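PDB 6LVU: acyl carrier protein from Thermotoga maritima MSB8, which probably carries the growing acyl chain, on a phosphopantetheine arm, through the steps of fatty acid biosynthesis. Local coordinates for residues I7-L19 with V44-V56. Numbering follows the deposited sequence.
Sequences IFSKVKSIISEKL and VDLVMDFESEFGV. With ZN (zinc ion), chain E; ZN (zinc ion), chain D; ZN (zinc ion), chain C.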
loop_
_atom_site.group_PDB
_atom_site.type_symbol
_atom_site.label_atom_id
_atom_site.label_comp_id
_atom_site.label_asym_id
_atom_site.label_seq_id
_atom_site.Cartn_x
_atom_site.Cartn_y
_atom_site.Cartn_z
ATOM N N ILE A 7 -7.015 3.874 7.581
ATOM C CA ILE A 7 -5.806 3.731 6.788
ATOM C C ILE A 7 -6.050 2.780 5.632
ATOM O O ILE A 7 -5.713 3.074 4.478
ATOM C CB ILE A 7 -4.653 3.240 7.678
ATOM C CG1 ILE A 7 -4.344 4.281 8.746
ATOM C CG2 ILE A 7 -3.414 2.922 6.833
ATOM C CD1 ILE A 7 -3.461 3.761 9.845
ATOM N N PHE A 8 -6.659 1.629 5.920
ATOM C CA PHE A 8 -6.880 0.632 4.881
ATOM C C PHE A 8 -7.816 1.145 3.781
ATOM O O PHE A 8 -7.607 0.860 2.596
ATOM C CB PHE A 8 -7.427 -0.662 5.495
ATOM C CG PHE A 8 -7.947 -1.612 4.478
ATOM C CD1 PHE A 8 -9.306 -1.777 4.291
ATOM C CD2 PHE A 8 -7.077 -2.296 3.658
ATOM C CE1 PHE A 8 -9.784 -2.639 3.325
ATOM C CE2 PHE A 8 -7.545 -3.148 2.684
ATOM C CZ PHE A 8 -8.896 -3.324 2.520
ATOM N N SER A 9 -8.861 1.884 4.148
ATOM C CA SER A 9 -9.749 2.448 3.130
ATOM C C SER A 9 -8.994 3.370 2.183
ATOM O O SER A 9 -9.189 3.319 0.963
ATOM C CB SER A 9 -10.901 3.201 3.783
ATOM O OG SER A 9 -11.673 3.834 2.774
ATOM N N LYS A 10 -8.157 4.255 2.730
ATOM C CA LYS A 10 -7.397 5.184 1.892
ATOM C C LYS A 10 -6.311 4.467 1.100
ATOM O O LYS A 10 -6.013 4.844 -0.045
ATOM C CB LYS A 10 -6.792 6.293 2.751
ATOM C CG LYS A 10 -7.837 7.242 3.399
ATOM C CD LYS A 10 -7.096 8.287 4.261
ATOM C CE LYS A 10 -7.909 9.533 4.530
ATOM N NZ LYS A 10 -8.574 9.483 5.855
ATOM N N VAL A 11 -5.666 3.471 1.709
ATOM C CA VAL A 11 -4.677 2.694 0.969
ATOM C C VAL A 11 -5.346 2.011 -0.208
ATOM O O VAL A 11 -4.785 1.923 -1.307
ATOM C CB VAL A 11 -3.988 1.677 1.899
ATOM C CG1 VAL A 11 -3.379 0.555 1.073
ATOM C CG2 VAL A 11 -2.915 2.373 2.771
ATOM N N LYS A 12 -6.574 1.546 -0.002
ATOM C CA LYS A 12 -7.251 0.769 -1.024
ATOM C C LYS A 12 -7.661 1.652 -2.194
ATOM O O LYS A 12 -7.513 1.260 -3.356
ATOM C CB LYS A 12 -8.454 0.064 -0.395
ATOM C CG LYS A 12 -9.483 -0.443 -1.377
ATOM C CD LYS A 12 -10.569 -1.223 -0.647
ATOM C CE LYS A 12 -11.381 -0.297 0.248
ATOM N NZ LYS A 12 -12.381 -1.026 1.074
ATOM N N SER A 13 -8.111 2.876 -1.907
ATOM C CA SER A 13 -8.484 3.797 -2.968
ATOM C C SER A 13 -7.268 4.185 -3.800
ATOM O O SER A 13 -7.315 4.176 -5.036
ATOM C CB SER A 13 -9.145 5.037 -2.357
ATOM O OG SER A 13 -10.419 4.699 -1.815
ATOM N N ILE A 14 -6.170 4.537 -3.137
ATOM C CA ILE A 14 -4.968 4.924 -3.864
ATOM C C ILE A 14 -4.496 3.780 -4.753
ATOM O O ILE A 14 -4.139 3.995 -5.914
ATOM C CB ILE A 14 -3.874 5.372 -2.879
ATOM C CG1 ILE A 14 -4.298 6.671 -2.177
ATOM C CG2 ILE A 14 -2.555 5.535 -3.574
ATOM C CD1 ILE A 14 -3.435 7.019 -0.968
ATOM N N ILE A 15 -4.485 2.552 -4.219
ATOM C CA ILE A 15 -4.013 1.420 -5.019
ATOM C C ILE A 15 -4.913 1.230 -6.220
ATOM O O ILE A 15 -4.440 1.056 -7.354
ATOM C CB ILE A 15 -3.935 0.140 -4.163
ATOM C CG1 ILE A 15 -2.738 0.194 -3.222
ATOM C CG2 ILE A 15 -3.859 -1.091 -5.052
ATOM C CD1 ILE A 15 -2.612 -1.046 -2.340
ATOM N N SER A 16 -6.226 1.295 -5.998
ATOM C CA SER A 16 -7.190 1.149 -7.078
ATOM C C SER A 16 -7.041 2.265 -8.101
ATOM O O SER A 16 -7.104 2.015 -9.312
ATOM C CB SER A 16 -8.608 1.143 -6.510
ATOM O OG SER A 16 -9.564 0.912 -7.527
ATOM N N GLU A 17 -6.840 3.505 -7.640
ATOM C CA GLU A 17 -6.700 4.611 -8.587
ATOM C C GLU A 17 -5.457 4.439 -9.455
ATOM O O GLU A 17 -5.510 4.637 -10.673
ATOM C CB GLU A 17 -6.647 5.963 -7.854
ATOM C CG GLU A 17 -7.941 6.406 -7.139
ATOM C CD GLU A 17 -7.722 7.575 -6.167
ATOM O OE1 GLU A 17 -8.693 8.074 -5.532
ATOM O OE2 GLU A 17 -6.563 8.004 -6.035
ATOM N N LYS A 18 -4.331 4.033 -8.858
ATOM C CA LYS A 18 -3.068 4.039 -9.586
ATOM C C LYS A 18 -2.760 2.720 -10.280
ATOM O O LYS A 18 -2.191 2.736 -11.372
ATOM C CB LYS A 18 -1.916 4.438 -8.660
ATOM C CG LYS A 18 -1.900 5.942 -8.425
ATOM C CD LYS A 18 -1.158 6.345 -7.184
ATOM C CE LYS A 18 -1.135 7.881 -7.083
ATOM N NZ LYS A 18 -1.807 8.434 -5.854
ATOM N N LEU A 19 -3.127 1.585 -9.698
ATOM C CA LEU A 19 -2.918 0.309 -10.381
ATOM C C LEU A 19 -4.031 -0.022 -11.368
ATOM O O LEU A 19 -3.860 -0.913 -12.205
ATOM C CB LEU A 19 -2.800 -0.829 -9.370
ATOM C CG LEU A 19 -1.422 -1.286 -8.893
ATOM C CD1 LEU A 19 -0.534 -0.132 -8.462
ATOM C CD2 LEU A 19 -1.605 -2.276 -7.754
ATOM N N VAL A 44 7.454 1.915 -5.133
ATOM C CA VAL A 44 8.082 3.113 -4.573
ATOM C C VAL A 44 7.236 4.364 -4.848
ATOM O O VAL A 44 7.145 5.254 -4.000
ATOM C CB VAL A 44 9.537 3.269 -5.052
ATOM C CG1 VAL A 44 9.608 3.916 -6.389
ATOM C CG2 VAL A 44 10.330 4.096 -4.041
ATOM N N ASP A 45 6.592 4.436 -6.018
ATOM C CA ASP A 45 5.637 5.524 -6.237
ATOM C C ASP A 45 4.440 5.404 -5.313
ATOM O O ASP A 45 3.987 6.417 -4.759
ATOM C CB ASP A 45 5.167 5.570 -7.688
ATOM C CG ASP A 45 4.508 6.899 -8.033
ATOM O OD1 ASP A 45 3.309 6.897 -8.375
ATOM O OD2 ASP A 45 5.180 7.946 -7.956
ATOM N N LEU A 46 3.897 4.193 -5.149
ATOM C CA LEU A 46 2.793 4.005 -4.219
ATOM C C LEU A 46 3.181 4.470 -2.827
ATOM O O LEU A 46 2.446 5.221 -2.178
ATOM C CB LEU A 46 2.357 2.542 -4.198
ATOM C CG LEU A 46 1.697 1.985 -5.459
ATOM C CD1 LEU A 46 1.539 0.465 -5.352
ATOM C CD2 LEU A 46 0.351 2.640 -5.724
ATOM N N VAL A 47 4.359 4.064 -2.363
ATOM C CA VAL A 47 4.803 4.417 -1.022
ATOM C C VAL A 47 4.938 5.924 -0.864
ATOM O O VAL A 47 4.548 6.484 0.164
ATOM C CB VAL A 47 6.107 3.675 -0.691
ATOM C CG1 VAL A 47 6.867 4.411 0.354
ATOM C CG2 VAL A 47 5.761 2.295 -0.184
ATOM N N MET A 48 5.495 6.605 -1.870
ATOM C CA MET A 48 5.571 8.058 -1.764
ATOM C C MET A 48 4.183 8.680 -1.724
ATOM O O MET A 48 3.974 9.703 -1.060
ATOM C CB MET A 48 6.375 8.640 -2.922
ATOM C CG MET A 48 7.759 9.099 -2.513
ATOM S SD MET A 48 8.711 9.498 -3.978
ATOM C CE MET A 48 8.777 7.874 -4.722
ATOM N N ASP A 49 3.227 8.091 -2.435
ATOM C CA ASP A 49 1.869 8.604 -2.364
ATOM C C ASP A 49 1.269 8.354 -0.984
ATOM O O ASP A 49 0.650 9.257 -0.408
ATOM C CB ASP A 49 1.053 7.988 -3.497
ATOM C CG ASP A 49 1.641 8.335 -4.859
ATOM O OD1 ASP A 49 2.270 9.415 -4.965
ATOM O OD2 ASP A 49 1.527 7.534 -5.808
ATOM N N PHE A 50 1.512 7.165 -0.405
ATOM C CA PHE A 50 1.119 6.909 0.983
ATOM C C PHE A 50 1.859 7.821 1.954
ATOM O O PHE A 50 1.280 8.286 2.943
ATOM C CB PHE A 50 1.349 5.436 1.356
ATOM C CG PHE A 50 0.604 4.461 0.476
ATOM C CD1 PHE A 50 -0.684 4.750 0.028
ATOM C CD2 PHE A 50 1.190 3.282 0.069
ATOM C CE1 PHE A 50 -1.361 3.871 -0.807
ATOM C CE2 PHE A 50 0.507 2.395 -0.754
ATOM C CZ PHE A 50 -0.761 2.684 -1.191
ATOM N N GLU A 51 3.142 8.087 1.686
ATOM C CA GLU A 51 3.909 8.988 2.546
ATOM C C GLU A 51 3.265 10.367 2.613
ATOM O O GLU A 51 3.110 10.938 3.698
ATOM C CB GLU A 51 5.344 9.098 2.033
ATOM C CG GLU A 51 6.260 8.036 2.614
ATOM C CD GLU A 51 7.639 8.016 1.998
ATOM O OE1 GLU A 51 8.515 7.312 2.543
ATOM O OE2 GLU A 51 7.870 8.714 0.985
ATOM N N SER A 52 2.854 10.898 1.462
ATOM C CA SER A 52 2.207 12.200 1.412
ATOM C C SER A 52 0.762 12.131 1.887
ATOM O O SER A 52 0.222 13.133 2.359
ATOM C CB SER A 52 2.278 12.750 -0.012
ATOM O OG SER A 52 1.220 13.649 -0.273
ATOM N N GLU A 53 0.113 10.977 1.753
ATOM C CA GLU A 53 -1.273 10.854 2.185
ATOM C C GLU A 53 -1.404 10.927 3.710
ATOM O O GLU A 53 -2.294 11.604 4.235
ATOM C CB GLU A 53 -1.851 9.551 1.632
ATOM C CG GLU A 53 -3.326 9.386 1.797
ATOM C CD GLU A 53 -4.120 10.375 0.957
ATOM O OE1 GLU A 53 -5.263 10.689 1.353
ATOM O OE2 GLU A 53 -3.612 10.840 -0.096
ATOM N N PHE A 54 -0.538 10.238 4.445
ATOM C CA PHE A 54 -0.688 10.127 5.887
ATOM C C PHE A 54 0.348 10.928 6.653
ATOM O O PHE A 54 0.320 10.924 7.891
ATOM C CB PHE A 54 -0.617 8.662 6.318
ATOM C CG PHE A 54 -1.655 7.795 5.679
ATOM C CD1 PHE A 54 -2.938 7.756 6.171
ATOM C CD2 PHE A 54 -1.341 7.030 4.573
ATOM C CE1 PHE A 54 -3.897 6.960 5.574
ATOM C CE2 PHE A 54 -2.287 6.230 3.974
ATOM C CZ PHE A 54 -3.570 6.196 4.471
ATOM N N GLY A 55 1.293 11.555 5.966
ATOM C CA GLY A 55 2.315 12.324 6.654
ATOM C C GLY A 55 3.257 11.461 7.455
ATOM O O GLY A 55 3.567 11.792 8.606
ATOM N N VAL A 56 3.682 10.333 6.890
ATOM C CA VAL A 56 4.677 9.455 7.486
ATOM C C VAL A 56 5.733 9.242 6.427
ATOM O O VAL A 56 5.559 9.630 5.276
ATOM C CB VAL A 56 4.095 8.101 7.937
ATOM C CG1 VAL A 56 3.079 8.288 9.065
ATOM C CG2 VAL A 56 3.458 7.393 6.754
HETATM ZN ZN ZN E . 3.502 9.267 -6.677
HETATM ZN ZN ZN D . -6.846 9.294 -4.524
HETATM ZN ZN ZN C . -6.600 11.488 -0.045
HETATM O O HOH W 1 -6.007 13.583 -0.568
HETATM O O HOH W 2 1.790 8.669 -8.094
#
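F50 of helix 42-54 and I14 of helix 4-19 meet at the middle of a helix pair in the acyl carrier protein four-helix bundle; the axes of the two short segments come within 10.7 Å of each other, their directions 139° apart, nearer antiparallel than perpendicular. I14 CG2 lies 3.4 Å from F50 CE1, obliquely to the ring, while its other branch runs past the ring to place CD1 3.6 Å from E53 CG. V11 CG2 sits over one face of the F50 ring, near the rim; I15 CG1 meets the edge in plane, 3.8 Å from F50 CZ. The opposite face is backed by the carbonyl O of L46, one turn earlier in the same helix. Were F50 cut back to an alanine, V11, I14 and I15 would probably lose the ring they share, leaving a gap between the helices. Toward the start of helix 4-19, F54 CZ approaches K10 CB and the carbonyl O of I7, with V11 CG2 near F54 CE2. K10 lends its aliphatic chain to this ring, and its NZ forms a salt bridge with E6. I76 of helix 69-79 touches both V11 and F54, joining a third helix to this end. At the other end, L19 CD1 packs against L46 CD1 at 3.8 Å. K18 reaches across beside them, with its CG anti to the carbonyl carbon (chi1 -77°): K18 CE lies nearest the carboxylate, 3.0 Å from D49 OD2, and NZ, beyond the bend at chi4, keeps a longer salt bridge to the same oxygen. This lysine probably offsets part of the negative charge of D45 and D49, whose carboxylates share a zinc ion. D49 OD1 is 2.1 Å from that zinc ion, and D45 OD2 is 2.5 Å from it.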